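Side-chain contacts in chitinase A (Pteris ryukyuensis, PDB 5YLG), which probably hydrolyses glycosidic bonds as a family 18 chitinase, this chain being its LysM domain, a sugar-binding module: residues G10-C13 with Y14-S17; S25-E28 with S29-G33. All coordinates share one frame; numbering follows the deposited sequence.

Contact 1. Residues G10-C13 with Y14-S17. With EDO (1,2-ethanediol), chain G.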
# COMPACT_ATOMS: atom_id res chain seq x y z
N GLY A 10 -5.40 8.60 6.59
CA GLY A 10 -5.28 7.62 7.64
C GLY A 10 -4.85 6.24 7.21
O GLY A 10 -4.56 5.41 8.02
N ASP A 11 -4.82 5.97 5.90
CA ASP A 11 -4.38 4.68 5.44
C ASP A 11 -2.90 4.43 5.83
O ASP A 11 -2.04 5.31 5.85
CB ASP A 11 -4.47 4.60 3.88
CG ASP A 11 -5.85 4.32 3.37
OD1 ASP A 11 -6.75 3.85 4.15
OD2 ASP A 11 -6.04 4.52 2.15
N THR A 12 -2.63 3.18 6.06
CA THR A 12 -1.21 2.75 6.28
C THR A 12 -0.98 1.55 5.36
O THR A 12 -1.88 0.79 4.99
CB THR A 12 -0.88 2.34 7.70
OG1 THR A 12 -1.65 1.20 8.06
CG2 THR A 12 -1.23 3.46 8.67
N CYS A 13 0.30 1.28 5.04
CA CYS A 13 0.62 0.07 4.30
C CYS A 13 0.27 -1.17 5.03
O CYS A 13 -0.22 -2.13 4.43
CB CYS A 13 2.13 0.06 3.98
SG CYS A 13 2.72 1.40 2.94
N TYR A 14 0.48 -1.22 6.36
CA TYR A 14 0.10 -2.36 7.15
C TYR A 14 -1.42 -2.61 7.05
O TYR A 14 -1.85 -3.73 6.80
CB TYR A 14 0.44 -2.16 8.62
CG TYR A 14 0.01 -3.22 9.50
CD1 TYR A 14 0.52 -4.49 9.44
CD2 TYR A 14 -1.01 -2.96 10.40
CE1 TYR A 14 0.10 -5.49 10.31
CE2 TYR A 14 -1.44 -3.95 11.27
CZ TYR A 14 -0.87 -5.18 11.21
OH TYR A 14 -1.29 -6.18 12.05
N ALA A 15 -2.20 -1.54 7.21
CA ALA A 15 -3.63 -1.77 7.24
C ALA A 15 -4.19 -2.14 5.92
O ALA A 15 -5.08 -3.02 5.78
CB ALA A 15 -4.31 -0.52 7.76
N ILE A 16 -3.65 -1.60 4.81
CA ILE A 16 -4.01 -2.01 3.46
C ILE A 16 -3.71 -3.49 3.26
O ILE A 16 -4.53 -4.28 2.70
CB ILE A 16 -3.24 -1.19 2.42
CG1 ILE A 16 -3.79 0.27 2.40
CG2 ILE A 16 -3.28 -1.79 1.07
CD1 ILE A 16 -2.90 1.24 1.71
N SER A 17 -2.51 -3.89 3.68
CA SER A 17 -2.11 -5.27 3.51
C SER A 17 -3.02 -6.22 4.32
O SER A 17 -3.52 -7.24 3.81
CB SER A 17 -0.67 -5.45 3.99
OG SER A 17 0.19 -4.75 3.11
C1 EDO G . -2.10 8.73 4.88
O1 EDO G . -2.02 7.97 6.15
C2 EDO G . -2.33 10.22 5.11
O2 EDO G . -3.42 10.31 5.98
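Thr12 and Ala15 meet through an N-cap bond at the start of helix 13-20, the first helix of the LysM domain. Thr12 OG1 accepts from Ala15 N at 2.9 Å, with an N-H...O angle of 156°. The torsion that makes this possible sets OG1 between the backbone N and the carbonyl carbon (chi1 63°), so that it faces the first turn while CG2 lies back beside its own N. The cap also lies close to carbon: Ala15 CB is 3.2 Å from Thr12 OG1.

Behind the cap the backbone takes over. Ile16 N donates to Thr12 O at 3.0 Å, a nearly straight bond, so Thr12 holds the first turn through its side chain and its carbonyl together. Cys13 O is gripped twice by one residue: Ser17 N and Ser17 OG each lie 3.0 Å from it and come in from opposite faces of the carbonyl plane. That ties down the hydroxyl of a buried serine.

The van der Waals contacts are lighter. Ile16 CG1 lies 3.3 Å from Thr12 O, and Ile16 CD1 reaches back to within 4.3 Å of Asp11 CB. The carboxylate of Asp11 is engaged elsewhere, OD2 accepting from Tyr5 OH and Lys8 N. An ethanediol, probably from the crystallisation liquor, accepts from Gly10 N and donates to Asp11 O.

Cys13 SG forms the disulfide to Cys36. Cys13 and Ser17 both pack on Leu24 of helix 24-29, while Ile16 touches Ile7 and Val47, close to the ends of the two antiparallel strands.

Contact 2. Residues S25-E28 with S29-G33. With ZN (zinc ion), chain H; ZN (zinc ion), chain E.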
# COMPACT_ATOMS: atom_id res chain seq x y z
N SER A 25 5.37 -7.55 3.32
CA SER A 25 6.51 -7.77 2.45
C SER A 25 6.11 -8.02 0.99
O SER A 25 6.74 -7.47 0.10
CB SER A 25 7.38 -8.87 3.00
OG SER A 25 6.59 -9.96 3.50
N ASP A 26 5.03 -8.75 0.76
CA ASP A 26 4.59 -8.94 -0.60
C ASP A 26 4.16 -7.58 -1.17
O ASP A 26 4.50 -7.22 -2.31
CB ASP A 26 3.53 -9.95 -0.63
CG ASP A 26 4.08 -11.39 -0.55
OD1 ASP A 26 5.29 -11.57 -0.53
OD2 ASP A 26 3.31 -12.31 -0.38
N PHE A 27 3.38 -6.84 -0.41
CA PHE A 27 2.98 -5.52 -0.84
C PHE A 27 4.15 -4.65 -1.20
O PHE A 27 4.18 -3.98 -2.22
CB PHE A 27 2.19 -4.83 0.30
CG PHE A 27 1.76 -3.44 0.02
CD1 PHE A 27 0.61 -3.14 -0.67
CD2 PHE A 27 2.54 -2.41 0.52
CE1 PHE A 27 0.27 -1.81 -0.87
CE2 PHE A 27 2.22 -1.10 0.28
CZ PHE A 27 1.04 -0.84 -0.41
N GLU A 28 5.18 -4.65 -0.38
CA GLU A 28 6.32 -3.88 -0.70
C GLU A 28 7.00 -4.31 -2.00
O GLU A 28 7.44 -3.49 -2.79
CB GLU A 28 7.31 -3.94 0.45
CG GLU A 28 6.89 -3.23 1.72
CD GLU A 28 7.78 -3.49 2.96
OE1 GLU A 28 8.68 -4.36 2.93
OE2 GLU A 28 7.50 -2.80 3.94
N SER A 29 7.02 -5.63 -2.24
CA SER A 29 7.65 -6.17 -3.45
C SER A 29 6.93 -5.72 -4.70
O SER A 29 7.54 -5.68 -5.80
CB SER A 29 7.77 -7.70 -3.33
OG SER A 29 6.65 -8.28 -3.78
N TRP A 30 5.68 -5.35 -4.59
CA TRP A 30 4.89 -4.87 -5.72
C TRP A 30 4.89 -3.35 -5.83
O TRP A 30 4.30 -2.77 -6.74
CB TRP A 30 3.43 -5.30 -5.58
CG TRP A 30 3.25 -6.75 -5.36
CD1 TRP A 30 4.11 -7.75 -5.78
CD2 TRP A 30 2.20 -7.41 -4.67
NE1 TRP A 30 3.65 -8.96 -5.39
CE2 TRP A 30 2.50 -8.80 -4.68
CE3 TRP A 30 1.08 -6.97 -4.00
CZ2 TRP A 30 1.68 -9.74 -4.06
CZ3 TRP A 30 0.29 -7.91 -3.35
CH2 TRP A 30 0.57 -9.26 -3.41
N ASN A 31 5.60 -2.62 -4.94
CA ASN A 31 5.56 -1.21 -4.81
C ASN A 31 6.90 -0.49 -4.73
O ASN A 31 7.05 0.48 -4.03
CB ASN A 31 4.60 -0.83 -3.64
CG ASN A 31 3.16 -1.04 -3.98
OD1 ASN A 31 2.62 -0.21 -4.77
ND2 ASN A 31 2.54 -2.08 -3.48
N ALA A 32 7.87 -0.94 -5.52
CA ALA A 32 9.12 -0.26 -5.85
C ALA A 32 9.65 0.74 -4.81
O ALA A 32 9.74 1.99 -5.01
CB ALA A 32 8.98 0.32 -7.28
N GLY A 33 10.07 0.23 -3.63
CA GLY A 33 10.69 1.09 -2.60
C GLY A 33 9.79 2.16 -1.98
O GLY A 33 10.28 3.17 -1.43
ZN ZN H . 9.34 -4.27 4.66
ZN ZN E . 3.79 -14.09 -0.02
O HOH W 1 10.17 -2.42 -2.82
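Trp30 lays one face of its indole over the carbonyl of Asp26, with Asp26 O 3.2 Å above the ring plane and offset toward the rim. This is the C-terminal end of helix 24-29, the second helix of the beta-alpha-alpha-beta LysM fold. Trp30 CG sits beside its own backbone N (chi1 -53°), which folds the indole back along the helix until CZ2 comes within 3.9 Å of Asp26 CB. With an alanine in place of Trp30 the indole is gone, and the Asp26 carbonyl, Ile22 and Cys46 would probably be left facing a gap where the ring had packed.

Asp26 O also takes the hydroxyl of Ser29, whose OG donates at 2.8 Å, and a weak bond from Trp30 N. Ser29 N keeps to the helical pattern by bonding Ser25 O, but one residue further on the pattern changes: Trp30 N turns to Phe27 O and Asn31 N to Glu28 O, a shift from i-4 to i-3 acceptors as the last turn tightens. A water links Glu28 O to Gly33 N across the loop that follows.

Two acidic side chains on this helix bind different zinc ions. Asp26 OD2 holds one at 1.9 Å; Glu28, extended beyond CG, grips another unevenly with both oxygens, OE1 at 1.9 Å and OE2 at 2.5 Å.

Inward, the Phe27 ring packs among Ile22, Ile34 and Val45. Asn31 ND2 lies over the centre of this ring, the amide turned 35° from the ring plane. The same nitrogen donates to Cys46 O, tying the loop to strand 44-46, and to Phe27 O at 2.8 Å, with the acceptor only 11° out of the amide plane.

Contact 1 starts helix 13-20 and contact 2 ends helix 24-29, so they come in series along the chain, one at the beginning and the other at the finish of the helical pair. Their centres are about 13 Å apart, on opposite sides of the chain's centre, yet they touch through Phe27: its CE2 packs 3.7 Å from Cys13 SG and its CB 3.5 Å from Ser17 OG, with Ile16 also against the ring. Both belong to one LysM domain, whose two helices pack with an antiparallel pair of strands, 4-6 and 44-46. In so small a domain, one phenylalanine thus joins a disulfide-bearing helix start to a zinc-binding helix end.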